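Local atomic coordinates of 3-oxo-tetronate kinase (Salmonella typhimurium, PDB entry 3DQQ), a protein that probably catalyses the ATP-dependent phosphorylation of 3-oxo-tetronate (3-dehydro-erythronate) to its 4-phosphate in four-carbon acid sugar metabolism. Residues I170-L175 / D200-R205; N25-V30 / G229-W234; P276-D281 / E296-W301. All coordinates share one frame; numbering follows the deposited sequence.

Interaction 1: residues I170-L175 / D200-R205; sequences IPAQTL and DALNER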
# COMPACT_ATOMS: atom_id res chain seq x y z
N ILE A 170 -7.99 28.02 -25.06
CA ILE A 170 -9.30 28.26 -25.64
C ILE A 170 -10.30 27.99 -24.52
O ILE A 170 -10.49 26.87 -24.12
CB ILE A 170 -9.62 27.33 -26.83
CG1 ILE A 170 -8.54 27.45 -27.91
CG2 ILE A 170 -10.99 27.66 -27.44
CD1 ILE A 170 -8.49 28.74 -28.58
N PRO A 171 -10.95 29.01 -24.02
CA PRO A 171 -11.90 28.80 -22.91
C PRO A 171 -13.25 28.19 -23.30
O PRO A 171 -13.72 28.37 -24.42
CB PRO A 171 -12.13 30.22 -22.39
CG PRO A 171 -11.88 31.08 -23.55
CD PRO A 171 -10.89 30.42 -24.45
N ALA A 172 -13.88 27.53 -22.34
CA ALA A 172 -15.23 26.96 -22.47
C ALA A 172 -16.20 27.86 -23.22
O ALA A 172 -16.90 27.45 -24.15
CB ALA A 172 -15.78 26.66 -21.13
N GLN A 173 -16.22 29.12 -22.84
CA GLN A 173 -17.12 30.06 -23.50
C GLN A 173 -16.94 30.14 -25.02
O GLN A 173 -17.93 30.35 -25.72
CB GLN A 173 -16.97 31.45 -22.90
CG GLN A 173 -17.57 31.56 -21.53
CD GLN A 173 -16.63 31.23 -20.39
OE1 GLN A 173 -15.45 30.88 -20.59
NE2 GLN A 173 -17.15 31.36 -19.14
N THR A 174 -15.72 30.00 -25.54
CA THR A 174 -15.54 30.00 -27.00
C THR A 174 -16.14 28.73 -27.64
O THR A 174 -16.82 28.77 -28.64
CB THR A 174 -14.08 30.08 -27.36
OG1 THR A 174 -13.51 31.26 -26.79
CG2 THR A 174 -13.87 30.09 -28.87
N LEU A 175 -15.85 27.60 -27.03
CA LEU A 175 -16.42 26.34 -27.46
C LEU A 175 -17.93 26.50 -27.51
O LEU A 175 -18.59 26.02 -28.42
CB LEU A 175 -16.03 25.24 -26.47
CG LEU A 175 -14.81 24.36 -26.74
CD1 LEU A 175 -13.76 24.95 -27.61
CD2 LEU A 175 -14.21 23.96 -25.43
N ASP A 200 -10.40 23.91 -23.17
CA ASP A 200 -11.27 23.64 -22.05
C ASP A 200 -12.29 22.54 -22.35
O ASP A 200 -12.63 22.30 -23.49
CB ASP A 200 -12.04 24.91 -21.66
CG ASP A 200 -11.15 25.97 -20.91
OD1 ASP A 200 -9.88 25.88 -20.92
OD2 ASP A 200 -11.77 26.94 -20.35
N ALA A 201 -12.76 21.87 -21.31
CA ALA A 201 -13.90 20.98 -21.40
C ALA A 201 -14.48 20.77 -19.98
O ALA A 201 -13.78 20.42 -19.05
CB ALA A 201 -13.50 19.68 -22.01
N LEU A 202 -15.77 21.05 -19.84
CA LEU A 202 -16.52 20.78 -18.63
C LEU A 202 -17.46 19.61 -18.83
O LEU A 202 -18.03 19.10 -17.87
CB LEU A 202 -17.34 22.01 -18.25
CG LEU A 202 -16.61 23.37 -18.36
CD1 LEU A 202 -17.54 24.57 -17.96
CD2 LEU A 202 -15.27 23.34 -17.56
N ASN A 203 -17.64 19.17 -20.06
CA ASN A 203 -18.67 18.18 -20.35
C ASN A 203 -18.42 17.60 -21.72
O ASN A 203 -17.68 18.16 -22.52
CB ASN A 203 -20.05 18.83 -20.31
CG ASN A 203 -20.17 19.97 -21.24
OD1 ASN A 203 -19.86 19.87 -22.42
ND2 ASN A 203 -20.64 21.08 -20.75
N GLU A 204 -19.10 16.51 -22.01
CA GLU A 204 -18.85 15.82 -23.25
C GLU A 204 -19.21 16.64 -24.50
O GLU A 204 -18.57 16.49 -25.52
CB GLU A 204 -19.41 14.39 -23.19
CG GLU A 204 -20.82 14.07 -23.73
CD GLU A 204 -21.06 12.51 -23.73
OE1 GLU A 204 -22.06 12.02 -24.34
OE2 GLU A 204 -20.20 11.80 -23.11
N ARG A 205 -20.14 17.57 -24.41
CA ARG A 205 -20.41 18.40 -25.57
C ARG A 205 -19.19 19.22 -26.01
O ARG A 205 -18.97 19.47 -27.19
CB ARG A 205 -21.56 19.34 -25.26
CG ARG A 205 -22.01 20.20 -26.39
CD ARG A 205 -23.16 21.17 -25.91
NE ARG A 205 -22.93 21.73 -24.54
CZ ARG A 205 -22.24 22.86 -24.25
NH1 ARG A 205 -21.71 23.62 -25.23
NH2 ARG A 205 -22.08 23.21 -22.97

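Interaction 2: residues N25-V30 / G229-W234; sequences NGMPTV and GLARQW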
# COMPACT_ATOMS: atom_id res chain seq x y z
N ASN A 25 -17.15 4.27 -29.53
CA ASN A 25 -17.75 5.32 -30.33
C ASN A 25 -17.58 5.06 -31.79
O ASN A 25 -17.61 5.99 -32.58
CB ASN A 25 -17.16 6.65 -29.92
CG ASN A 25 -17.60 7.08 -28.55
OD1 ASN A 25 -18.63 7.66 -28.43
ND2 ASN A 25 -16.83 6.77 -27.52
N GLY A 26 -17.41 3.78 -32.16
CA GLY A 26 -17.57 3.31 -33.55
C GLY A 26 -16.32 3.07 -34.39
O GLY A 26 -16.42 2.79 -35.58
N MET A 27 -15.14 3.21 -33.82
CA MET A 27 -13.93 3.07 -34.60
C MET A 27 -13.20 1.80 -34.10
O MET A 27 -12.69 1.75 -32.97
CB MET A 27 -13.10 4.35 -34.46
CG MET A 27 -11.96 4.52 -35.47
SD MET A 27 -11.16 6.16 -35.30
CE MET A 27 -12.61 7.14 -35.55
N PRO A 28 -13.24 0.73 -34.92
CA PRO A 28 -12.48 -0.49 -34.70
C PRO A 28 -11.02 -0.21 -34.48
O PRO A 28 -10.45 0.52 -35.24
CB PRO A 28 -12.66 -1.24 -36.02
CG PRO A 28 -13.92 -0.84 -36.46
CD PRO A 28 -14.03 0.62 -36.14
N THR A 29 -10.41 -0.83 -33.49
CA THR A 29 -9.10 -0.40 -33.04
C THR A 29 -8.27 -1.60 -32.56
O THR A 29 -8.75 -2.40 -31.79
CB THR A 29 -9.25 0.56 -31.84
OG1 THR A 29 -10.03 1.68 -32.26
CG2 THR A 29 -7.89 1.01 -31.32
N VAL A 30 -7.04 -1.69 -33.02
CA VAL A 30 -6.09 -2.64 -32.51
C VAL A 30 -5.12 -1.88 -31.59
O VAL A 30 -4.74 -0.77 -31.92
CB VAL A 30 -5.29 -3.23 -33.64
CG1 VAL A 30 -4.03 -3.85 -33.06
CG2 VAL A 30 -6.14 -4.19 -34.46
N GLY A 229 -14.34 12.51 -28.92
CA GLY A 229 -14.90 13.54 -29.78
C GLY A 229 -14.53 13.35 -31.22
O GLY A 229 -15.35 13.59 -32.09
N LEU A 230 -13.29 12.93 -31.49
CA LEU A 230 -12.87 12.66 -32.84
C LEU A 230 -13.59 11.45 -33.36
O LEU A 230 -14.02 11.46 -34.50
CB LEU A 230 -11.37 12.49 -32.95
CG LEU A 230 -10.57 13.76 -32.67
CD1 LEU A 230 -9.15 13.40 -32.30
CD2 LEU A 230 -10.63 14.77 -33.84
N ALA A 231 -13.80 10.44 -32.54
CA ALA A 231 -14.48 9.23 -33.00
C ALA A 231 -15.88 9.55 -33.46
O ALA A 231 -16.31 9.07 -34.48
CB ALA A 231 -14.53 8.18 -31.95
N ARG A 232 -16.58 10.40 -32.73
CA ARG A 232 -17.95 10.72 -33.09
C ARG A 232 -18.08 11.54 -34.35
O ARG A 232 -19.16 11.56 -34.94
CB ARG A 232 -18.64 11.46 -31.97
CG ARG A 232 -18.71 10.64 -30.71
CD ARG A 232 -19.62 11.20 -29.69
NE ARG A 232 -19.61 10.29 -28.58
CZ ARG A 232 -20.02 10.57 -27.35
NH1 ARG A 232 -20.55 11.75 -27.06
NH2 ARG A 232 -19.92 9.65 -26.41
N GLN A 233 -17.02 12.22 -34.77
CA GLN A 233 -17.03 12.80 -36.09
C GLN A 233 -17.08 11.73 -37.14
O GLN A 233 -17.70 11.93 -38.16
CB GLN A 233 -15.81 13.64 -36.35
CG GLN A 233 -15.99 15.03 -35.90
CD GLN A 233 -17.15 15.70 -36.56
OE1 GLN A 233 -17.22 15.78 -37.79
NE2 GLN A 233 -18.08 16.20 -35.74
N TRP A 234 -16.41 10.61 -36.93
CA TRP A 234 -16.37 9.58 -37.96
C TRP A 234 -17.55 8.67 -37.79
O TRP A 234 -17.94 7.99 -38.70
CB TRP A 234 -15.06 8.80 -37.91
CG TRP A 234 -13.90 9.69 -38.09
CD1 TRP A 234 -13.00 10.07 -37.15
CD2 TRP A 234 -13.54 10.35 -39.29
NE1 TRP A 234 -12.09 10.92 -37.68
CE2 TRP A 234 -12.40 11.12 -39.00
CE3 TRP A 234 -14.05 10.36 -40.59
CZ2 TRP A 234 -11.75 11.90 -39.97
CZ3 TRP A 234 -13.41 11.14 -41.55
CH2 TRP A 234 -12.26 11.89 -41.23
O HOH W 1 -18.03 7.15 -25.15

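Interaction 3: residues P276-D281 / E296-W301; sequences PTRDVD and EALAQW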
# COMPACT_ATOMS: atom_id res chain seq x y z
N PRO A 276 -14.78 -22.92 -8.55
CA PRO A 276 -13.68 -23.61 -7.91
C PRO A 276 -12.46 -22.71 -7.93
O PRO A 276 -12.17 -22.11 -8.96
CB PRO A 276 -13.46 -24.86 -8.78
CG PRO A 276 -14.11 -24.58 -10.05
CD PRO A 276 -15.22 -23.60 -9.77
N THR A 277 -11.79 -22.59 -6.79
CA THR A 277 -10.62 -21.77 -6.74
C THR A 277 -9.50 -22.34 -5.92
O THR A 277 -9.67 -23.24 -5.16
CB THR A 277 -10.95 -20.32 -6.30
OG1 THR A 277 -10.66 -20.15 -4.92
CG2 THR A 277 -12.38 -19.94 -6.60
N ARG A 278 -8.32 -21.77 -6.09
CA ARG A 278 -7.12 -22.35 -5.56
C ARG A 278 -6.16 -21.19 -5.30
O ARG A 278 -5.97 -20.33 -6.16
CB ARG A 278 -6.59 -23.33 -6.59
CG ARG A 278 -5.56 -24.25 -6.10
CD ARG A 278 -6.11 -25.59 -5.65
NE ARG A 278 -5.18 -26.64 -6.07
CZ ARG A 278 -3.91 -26.76 -5.66
NH1 ARG A 278 -3.36 -25.89 -4.79
NH2 ARG A 278 -3.16 -27.73 -6.14
N ASP A 279 -5.62 -21.15 -4.08
CA ASP A 279 -4.73 -20.09 -3.64
C ASP A 279 -3.30 -20.46 -3.85
O ASP A 279 -2.89 -21.52 -3.45
CB ASP A 279 -4.91 -19.84 -2.16
CG ASP A 279 -6.17 -19.06 -1.86
OD1 ASP A 279 -6.24 -17.84 -2.25
OD2 ASP A 279 -7.07 -19.66 -1.23
N VAL A 280 -2.54 -19.58 -4.46
CA VAL A 280 -1.16 -19.85 -4.77
C VAL A 280 -0.33 -19.92 -3.49
O VAL A 280 -0.27 -18.94 -2.76
CB VAL A 280 -0.59 -18.73 -5.64
CG1 VAL A 280 0.88 -18.93 -5.85
CG2 VAL A 280 -1.32 -18.63 -6.95
N ASP A 281 0.32 -21.07 -3.24
CA ASP A 281 1.21 -21.21 -2.08
C ASP A 281 2.64 -20.79 -2.39
O ASP A 281 3.36 -21.42 -3.13
CB ASP A 281 1.19 -22.62 -1.51
CG ASP A 281 2.13 -22.78 -0.31
OD1 ASP A 281 2.21 -21.88 0.56
OD2 ASP A 281 2.81 -23.79 -0.22
N GLU A 296 2.66 -26.87 -13.53
CA GLU A 296 2.02 -28.07 -14.07
C GLU A 296 0.83 -28.54 -13.25
O GLU A 296 -0.20 -28.87 -13.83
CB GLU A 296 2.99 -29.25 -14.14
CG GLU A 296 3.39 -29.63 -15.51
CD GLU A 296 3.67 -31.13 -15.68
OE1 GLU A 296 3.29 -31.70 -16.74
OE2 GLU A 296 4.29 -31.77 -14.76
N ALA A 297 1.00 -28.62 -11.92
CA ALA A 297 -0.04 -29.19 -11.07
C ALA A 297 -1.24 -28.29 -11.16
O ALA A 297 -2.35 -28.78 -11.31
CB ALA A 297 0.42 -29.30 -9.67
N LEU A 298 -1.01 -26.96 -11.10
CA LEU A 298 -2.12 -26.03 -11.07
C LEU A 298 -2.83 -25.99 -12.42
O LEU A 298 -4.02 -25.71 -12.47
CB LEU A 298 -1.68 -24.60 -10.66
CG LEU A 298 -1.30 -24.34 -9.19
CD1 LEU A 298 -0.77 -22.91 -9.06
CD2 LEU A 298 -2.43 -24.61 -8.18
N ALA A 299 -2.12 -26.26 -13.52
CA ALA A 299 -2.75 -26.20 -14.83
C ALA A 299 -3.65 -27.44 -14.95
O ALA A 299 -4.84 -27.34 -15.30
CB ALA A 299 -1.74 -26.13 -15.95
N GLN A 300 -3.09 -28.59 -14.60
CA GLN A 300 -3.85 -29.84 -14.58
C GLN A 300 -5.04 -29.68 -13.67
O GLN A 300 -6.10 -30.16 -13.97
CB GLN A 300 -2.96 -31.00 -14.13
CG GLN A 300 -1.85 -31.37 -15.16
CD GLN A 300 -2.43 -31.73 -16.56
OE1 GLN A 300 -2.30 -30.97 -17.54
NE2 GLN A 300 -3.10 -32.88 -16.64
N TRP A 301 -4.89 -28.95 -12.58
CA TRP A 301 -6.02 -28.73 -11.72
C TRP A 301 -7.11 -27.93 -12.44
O TRP A 301 -8.28 -28.31 -12.41
CB TRP A 301 -5.62 -28.02 -10.45
CG TRP A 301 -6.78 -27.77 -9.56
CD1 TRP A 301 -7.33 -28.63 -8.70
CD2 TRP A 301 -7.56 -26.57 -9.47
NE1 TRP A 301 -8.40 -28.07 -8.05
CE2 TRP A 301 -8.56 -26.80 -8.50
CE3 TRP A 301 -7.50 -25.32 -10.10
CZ2 TRP A 301 -9.49 -25.83 -8.15
CZ3 TRP A 301 -8.43 -24.37 -9.75
CH2 TRP A 301 -9.41 -24.63 -8.78

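Interaction 1: residues I170-L175 / D200-R205
Asp200 meets the segment 170-175 twice, once through its backbone and once through its carboxylate. Its backbone N-H points at Ile170 O with a donor-acceptor distance of 3.1 Å from Asp200 N, and it arrives nearly along the C=O axis (169°). The side chain leaves with CG beside the backbone N and anti to the carbonyl carbon (chi1 -74°), which brings Asp200 OD2 to 3.0 Å from Ala172 N. This N-H approaches from above the carboxylate plane, 41° out of it. Ala172 opens helix 172-177, and Pro171, the N-cap residue, has no polar side chain with which to cap it. A carboxylate from the neighbouring segment thus accepts a first-turn N-H, and the partial positive charge of the helix start would probably favour ionised Asp200. Both segments leave the C-terminal ends of parallel strands, 167-170 and 196-199, in the sugar-binding domain. Small Ala172 lets the two segments come close, and its CB lies 4.2 Å from Leu202 CD1. Leu175, one turn into the helix, packs its CD2 methyl along the Asp200 backbone, with Leu175 CD2 4.5 Å from Asp200 CB. Further out, Gln127 N also bonds Asp200 OD2, and Gly128 N binds OD1 weakly, so backbone donors hold the carboxylate in place. Arg205, past the Asn203 N-cap of helix 204-214, makes a salt bridge to Asp176.

Interaction 2: residues N25-V30 / G229-W234
Asn25 OD1 is gripped by two N-H groups of one guanidinium, that of Arg232, which comes side-on. The Arg232 NE bond to Asn25 OD1 is the shorter, 2.8 Å and fairly straight (161°), although NE sits above the carbonyl plane. Arg232 NH2, 3.1 Å from Asn25 OD1, lies in that plane on a lone pair. The oxygen stays in the guanidinium plane, while the two flat groups are turned 44° apart. Arginine suits the place because its chain, extended from CG to NE, carries the charge out from the helix; Glu208 pairs with its NH1. Asn25 ND2 gives one bond to Phe21 O and another, of 2.7 Å, to a water that Arg232 NH2 reaches only weakly. Together these two donations and the grip on OD1 would fix the amide's rotation.

Next to this polar pair, Asn25 CB rests on the small Ala231 CB at 3.7 Å. Met27 CE packs 3.4 Å from Trp234 CD1, and Met27 SD, 5.5 Å from the centroid of the Trp234 five-membered ring and oblique to it, makes a Met-aromatic contact. The turn presenting both residues to helix 224-235 is a Schellman motif closing helix 12-24, with Gly26, at positive phi, as C-prime residue.

Interaction 3: residues P276-D281 / E296-W301
Trp301 and Arg278 make the close-packed half of this contact. The indole leaves its helix with CG anti to the backbone N (chi1 179°) and reaches the start of the strand, Trp301 CH2 lying 3.7 Å from Pro276 C. Arg278 lays its aliphatic part over one face of the indole: CB stands 3.9 Å from the centroid of the Trp301 six-membered ring, a CH-pi contact, and CD follows over the centre of the ring system. The chain, bent at chi2 and chi3, keeps the guanidinium over the pyrrole ring but turned on edge, its plane 80° from the indole. Leu298 CD2 covers one guanidinium face, 3.6 Å from Arg278 CZ. A long side chain with an aliphatic stem and a charged tip suits this position at the margin of the domain.

Looser is the attraction between guanidinium and ring: Arg278 CZ lies 5.0 Å from the centroid of the Trp301 five-membered ring, at most a weak cation-pi attraction, and no hydrogen bond joins the two segments. Glu296 and Gln300 form the solvent side of the helix, whereas Leu298 turns inward to Ile313 and Leu341. Strand 277-279 and the helix segment 296-301 run almost antiparallel (166°), their axes 10.5 Å apart at closest. This is the packing of a beta-alpha-beta crossover, in which helix 288-304 leads from strand 277-279, outermost within this chain, to its parallel neighbour 312-314 in the nucleotide-binding domain.

In the fold
Interactions 1 and 2 meet directly, their centres about 20 Å apart: Glu204 OE1 from the first forms a salt bridge with Arg232 NH1 of the second at 3.1 Å, so a single arginine ties the start of helix 204-214 to the turn after helix 12-24. Along the chain, interaction 1 falls within the long excursion that interaction 2 spans. Interaction 3 comes later, on the opposite side of the chain's centre from interaction 1, with nearest atoms about 37 Å from interaction 1 and about 28 Å from interaction 2. It lies in the nucleotide-binding domain, its Leu298 side chain about 12 Å from that of Thr364, which by similarity binds ATP.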